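Local coordinates for protein Exo-beta-1,3-galactanase (Bifidobacterium bifidum, PDB 5FLW) that probably hydrolyses beta-1,3-galactan from the chain end to release galactose, as a glycoside hydrolase of family 43, at residues N38-N41 with F45-V48; F8-H11 with V17-L20. All coordinates share one frame; numbering follows the deposited sequence.

Interaction 1: N38-N41 with F45-V48; sequences NKVN and FQGV
N38 and Q46 face each other across the turn and carry most of its contact, their side chains crossing at about a right angle. The tight part is at N38. Its backbone N gives a nearly straight bond to G47 O (3.2 Å, N-H...O angle 162°), and its ND2 reaches Q46 O at 3.0 Å. That carbonyl O lies close to the N38 amide plane, whereas ND2 stands above the carbonyl plane of Q46, off the lone pairs. With CG anti to the backbone N (chi1 -176°), the N38 amide swings across to Q46, bringing ND2 to 3.6 Å from Q46 CB. A water bridges the two backbones here, donating to N38 O and G47 O and accepting from Q46 N. These segments belong to the connection between neighbouring antiparallel strands 31-37 and 48-53 of one four-stranded sheet, a blade in the five-bladed beta-propeller of family 43. A side chain on G47 would collide with the carbonyl O of Q46, so the backbone shape there suits glycine. The solvent-facing end, at V40 and N41, has little side-chain packing, and one short bond does the holding: the Q46 chain extends beyond CG, and OE1 takes N41 N at 2.8 Å, in the carbonyl plane and on a lone pair. A second water donates to OE1 and accepts from N41 ND2, while Q46 NE2 turns to L44 O.

Interaction 2: F8-H11 with V17-L20; sequences FLPH and VAQL
L9 and V17 meet at about a right angle, each V17 methyl set against one L9 methyl: L9 CD1 lies 3.9 Å from V17 CG1, and L9 CD2 is equally near V17 CG2. The leucine reaches this position because CG stands anti to the backbone N (chi1 -178°), carrying its end closer to the valine than its CB direction alone would suggest. V17 CG2 also approaches the H11 ring, 3.8 Å from NE2 and oblique to the ring plane, so the valine fork has L9 as a neighbour of both methyls and H11 as a second neighbour of one. Replacing this valine by an alanine removes both methyls, which would probably leave the L9 methyls and the H11 ring short of a neighbour and open a gap between them. P10 packs by its ring carbons: CG is 3.7 Å from L20 CD1, and CB lies 4.1 Å from A18 CB. The polar link is backbone only, A18 N to P10 O at 2.9 Å (N-H...O angle 160°), with the donor 43° out of the carbonyl plane; H11 and V17 form a single beta bridge beside it. Beyond A18, Q19 is the centre of an inverse gamma turn. Both segments precede strand 24-28: A18 and L20 rest on Y51 of strand 48-53, whereas F8 packs on I278 and Q280 of strand 278-286.

In the fold
Both contacts are partly buried, each with its centre about 16 Å from that of the chain, and their own centres are 13 Å apart. Their chemistry differs: interaction 1 relies on side-chain amides, backbone bonds and waters, whereas interaction 2 combines one cross-segment backbone bond with apolar packing. Each borders strand 48-53; 45-48 leads into it, while 17-20 lies against it. Segment 8-11 also runs to strand 278-286 through F8, which takes no part in the contact with 17-20. Q19 joins the two: its OE1 is 2.9 Å from K39 N, a probable hydrogen bond, and its CG packs 3.5 Å from N38 OD1. Exposed residues are H11 in interaction 2, V40 and N41 in interaction 1.

Interaction 1: N38-N41 with F45-V48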
ATOM      1  N   ASN A  38       3.704   4.627  11.814  1.00 10.23           N
ATOM      2  CA  ASN A  38       4.098   5.686  12.742  1.00 10.59           C
ATOM      3  C   ASN A  38       5.622   5.832  12.675  1.00 11.98           C
ATOM      4  O   ASN A  38       6.353   4.905  13.061  1.00 11.62           O
ATOM      5  CB  ASN A  38       3.686   5.303  14.157  1.00 11.61           C
ATOM      6  CG  ASN A  38       3.977   6.406  15.167  1.00 13.78           C
ATOM      7  OD1 ASN A  38       4.167   7.554  14.785  1.00 14.48           O
ATOM      8  ND2 ASN A  38       4.006   6.058  16.465  1.00 12.36           N
ATOM      9  N   LYS A  39       6.117   6.984  12.192  1.00 10.21           N
ATOM     10  CA  LYS A  39       7.556   7.167  12.012  1.00 12.49           C
ATOM     11  C   LYS A  39       8.097   8.397  12.745  1.00  9.87           C
ATOM     12  O   LYS A  39       9.148   8.930  12.358  1.00 12.07           O
ATOM     13  CB  LYS A  39       7.969   7.161  10.529  1.00 10.98           C
ATOM     14  CG  LYS A  39       7.308   6.064   9.714  1.00 13.11           C
ATOM     15  CD  LYS A  39       7.894   5.888   8.296  1.00 10.50           C
ATOM     16  CE  LYS A  39       9.153   5.022   8.318  1.00 10.53           C
ATOM     17  NZ  LYS A  39       8.829   3.618   8.748  1.00 11.27           N
ATOM     18  N   VAL A  40       7.414   8.834  13.817  0.55 11.34           N
ATOM     19  CA  VAL A  40       7.781  10.086  14.490  0.55 12.21           C
ATOM     20  C   VAL A  40       9.218  10.065  14.986  0.55 12.37           C
ATOM     21  O   VAL A  40       9.879  11.110  15.037  0.55 16.29           O
ATOM     22  CB  VAL A  40       6.814  10.446  15.636  0.55 13.70           C
ATOM     23  CG1 VAL A  40       5.476  10.910  15.101  0.55 21.15           C
ATOM     24  CG2 VAL A  40       6.673   9.275  16.606  0.55 11.28           C
ATOM     25  N   ASN A  41       9.722   8.896  15.362  1.00 12.28           N
ATOM     26  CA  ASN A  41      11.067   8.766  15.892  1.00 12.62           C
ATOM     27  C   ASN A  41      11.960   7.874  15.024  1.00 15.18           C
ATOM     28  O   ASN A  41      12.862   7.210  15.544  1.00 15.63           O
ATOM     29  CB  ASN A  41      11.017   8.302  17.348  1.00 15.55           C
ATOM     30  CG  ASN A  41      10.395   9.369  18.285  1.00 36.28           C
ATOM     31  OD1 ASN A  41      10.850  10.522  18.322  1.00 46.49           O
ATOM     32  ND2 ASN A  41       9.336   8.996  19.014  1.00 37.55           N
ATOM     33  N   PHE A  45      10.005   0.043  14.284  1.00 11.10           N
ATOM     34  CA  PHE A  45       8.567  -0.098  14.454  1.00 10.65           C
ATOM     35  C   PHE A  45       8.065   0.679  15.672  1.00 12.50           C
ATOM     36  O   PHE A  45       8.530   0.449  16.801  1.00 11.96           O
ATOM     37  CB  PHE A  45       8.169  -1.561  14.561  1.00  9.38           C
ATOM     38  CG  PHE A  45       6.686  -1.750  14.555  1.00  9.98           C
ATOM     39  CD1 PHE A  45       5.942  -1.340  13.451  1.00  9.09           C
ATOM     40  CD2 PHE A  45       6.028  -2.338  15.645  1.00 11.09           C
ATOM     41  CE1 PHE A  45       4.546  -1.516  13.443  1.00  9.47           C
ATOM     42  CE2 PHE A  45       4.633  -2.500  15.646  1.00 11.54           C
ATOM     43  CZ  PHE A  45       3.895  -2.107  14.549  1.00  9.39           C
ATOM     44  N   GLN A  46       7.084   1.585  15.442  1.00 10.24           N
ATOM     45  CA  GLN A  46       6.484   2.408  16.486  1.00 10.59           C
ATOM     46  C   GLN A  46       4.961   2.287  16.471  1.00  9.69           C
ATOM     47  O   GLN A  46       4.256   3.145  17.025  1.00 12.06           O
ATOM     48  CB  GLN A  46       6.927   3.874  16.398  1.00 11.13           C
ATOM     49  CG  GLN A  46       8.434   4.033  16.468  1.00 11.41           C
ATOM     50  CD  GLN A  46       8.916   5.266  15.731  1.00 11.08           C
ATOM     51  OE1 GLN A  46       8.580   6.404  16.100  1.00 13.49           O
ATOM     52  NE2 GLN A  46       9.685   5.051  14.660  1.00 11.71           N
ATOM     53  N   GLY A  47       4.433   1.248  15.828  1.00 10.65           N
ATOM     54  CA  GLY A  47       2.996   1.056  15.760  1.00 12.27           C
ATOM     55  C   GLY A  47       2.419   1.428  14.400  1.00 10.80           C
ATOM     56  O   GLY A  47       3.077   2.037  13.537  1.00 10.73           O
ATOM     57  N   VAL A  48       1.156   1.028  14.227  1.00 10.45           N
ATOM     58  CA  VAL A  48       0.359   1.355  13.055  1.00 10.01           C
ATOM     59  C   VAL A  48      -0.699   2.366  13.491  1.00 12.93           C
ATOM     60  O   VAL A  48      -1.475   2.106  14.423  1.00 11.02           O
ATOM     61  CB  VAL A  48      -0.288   0.107  12.437  1.00 10.76           C
ATOM     62  CG1 VAL A  48      -1.204   0.511  11.269  1.00 11.07           C
ATOM     63  CG2 VAL A  48       0.807  -0.862  11.954  1.00 11.25           C
TER
HETATM   64  O   HOH W   1       5.875   2.259  12.923  1.00 12.29           O
HETATM   65  O   HOH W   2       7.709   6.781  18.648  1.00 22.03           O

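Interaction 2: F8-H11 with V17-L20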
ATOM      1  N   PHE A   8       2.257  17.602  -0.042  1.00 14.34           N
ATOM      2  CA  PHE A   8       2.046  18.286   1.227  1.00 13.02           C
ATOM      3  C   PHE A   8       2.253  17.308   2.373  1.00 14.15           C
ATOM      4  O   PHE A   8       2.222  16.074   2.197  1.00 12.56           O
ATOM      5  CB  PHE A   8       0.646  18.923   1.338  1.00 12.42           C
ATOM      6  CG  PHE A   8      -0.479  17.976   1.013  1.00 12.49           C
ATOM      7  CD1 PHE A   8      -1.003  17.134   1.989  1.00 12.85           C
ATOM      8  CD2 PHE A   8      -1.007  17.910  -0.288  1.00 13.50           C
ATOM      9  CE1 PHE A   8      -2.047  16.246   1.696  1.00 14.28           C
ATOM     10  CE2 PHE A   8      -2.055  17.019  -0.593  1.00 14.37           C
ATOM     11  CZ  PHE A   8      -2.573  16.191   0.395  1.00 14.98           C
ATOM     12  N   LEU A   9       2.460  17.887   3.558  1.00 13.52           N
ATOM     13  CA  LEU A   9       2.542  17.105   4.783  1.00 12.33           C
ATOM     14  C   LEU A   9       1.174  17.153   5.467  1.00 12.38           C
ATOM     15  O   LEU A   9       0.752  18.227   5.931  1.00 12.93           O
ATOM     16  CB  LEU A   9       3.626  17.655   5.706  1.00 14.40           C
ATOM     17  CG  LEU A   9       3.818  16.854   6.999  1.00 15.33           C
ATOM     18  CD1 LEU A   9       4.259  15.417   6.691  1.00 15.56           C
ATOM     19  CD2 LEU A   9       4.766  17.580   7.968  1.00 20.69           C
ATOM     20  N   PRO A  10       0.437  16.042   5.524  1.00 13.10           N
ATOM     21  CA  PRO A  10      -0.905  16.077   6.121  1.00 13.31           C
ATOM     22  C   PRO A  10      -0.852  16.155   7.645  1.00 11.51           C
ATOM     23  O   PRO A  10       0.109  15.737   8.293  1.00 11.63           O
ATOM     24  CB  PRO A  10      -1.531  14.746   5.672  1.00 15.52           C
ATOM     25  CG  PRO A  10      -0.342  13.813   5.482  1.00 13.18           C
ATOM     26  CD  PRO A  10       0.795  14.700   5.001  1.00 13.07           C
ATOM     27  N   HIS A  11      -1.947  16.698   8.197  1.00 12.71           N
ATOM     28  CA  HIS A  11      -2.199  16.819   9.627  1.00 12.75           C
ATOM     29  C   HIS A  11      -3.571  16.233   9.936  1.00 12.52           C
ATOM     30  O   HIS A  11      -4.449  16.172   9.068  1.00 14.48           O
ATOM     31  CB  HIS A  11      -2.134  18.299  10.112  1.00 11.21           C
ATOM     32  CG  HIS A  11      -0.767  18.892   9.950  1.00 12.43           C
ATOM     33  ND1 HIS A  11      -0.296  19.332   8.730  1.00 14.33           N
ATOM     34  CD2 HIS A  11       0.266  19.027  10.827  1.00 15.48           C
ATOM     35  CE1 HIS A  11       0.955  19.743   8.865  1.00 13.98           C
ATOM     36  NE2 HIS A  11       1.319  19.575  10.128  1.00 16.94           N
ATOM     37  N   VAL A  17       0.955  15.943  13.037  1.00 10.91           N
ATOM     38  CA  VAL A  17       1.250  15.382  11.727  1.00 12.04           C
ATOM     39  C   VAL A  17       0.544  14.025  11.572  1.00 10.10           C
ATOM     40  O   VAL A  17       0.654  13.164  12.451  1.00 14.56           O
ATOM     41  CB  VAL A  17       2.776  15.267  11.551  1.00 12.96           C
ATOM     42  CG1 VAL A  17       3.117  14.467  10.280  1.00 12.20           C
ATOM     43  CG2 VAL A  17       3.407  16.668  11.531  1.00 13.71           C
ATOM     44  N   ALA A  18      -0.173  13.823  10.449  1.00 12.36           N
ATOM     45  CA  ALA A  18      -0.810  12.527  10.175  1.00 11.20           C
ATOM     46  C   ALA A  18       0.244  11.587   9.584  1.00 10.65           C
ATOM     47  O   ALA A  18       0.849  11.897   8.551  1.00 12.69           O
ATOM     48  CB  ALA A  18      -2.001  12.658   9.210  1.00 11.43           C
ATOM     49  N   GLN A  19       0.472  10.445  10.244  1.00 10.09           N
ATOM     50  CA  GLN A  19       1.485   9.470   9.831  1.00 10.56           C
ATOM     51  C   GLN A  19       0.953   8.614   8.665  1.00 11.06           C
ATOM     52  O   GLN A  19       0.783   7.387   8.741  1.00 11.07           O
ATOM     53  CB  GLN A  19       1.931   8.642  11.037  1.00 10.32           C
ATOM     54  CG  GLN A  19       2.669   9.426  12.170  1.00 10.65           C
ATOM     55  CD  GLN A  19       3.991  10.054  11.722  1.00 11.81           C
ATOM     56  OE1 GLN A  19       4.846   9.397  11.148  1.00 11.77           O
ATOM     57  NE2 GLN A  19       4.144  11.360  11.976  1.00 13.49           N
ATOM     58  N   LEU A  20       0.683   9.295   7.555  1.00  9.45           N
ATOM     59  CA  LEU A  20       0.118   8.644   6.372  1.00 10.62           C
ATOM     60  C   LEU A  20       1.252   8.150   5.459  1.00 14.05           C
ATOM     61  O   LEU A  20       1.388   8.570   4.301  1.00 15.02           O
ATOM     62  CB  LEU A  20      -0.848   9.584   5.637  1.00 12.85           C
ATOM     63  CG  LEU A  20      -2.123   9.904   6.427  1.00 11.16           C
ATOM     64  CD1 LEU A  20      -2.822  11.137   5.878  1.00 13.04           C
ATOM     65  CD2 LEU A  20      -3.099   8.699   6.515  1.00 12.61           C
TER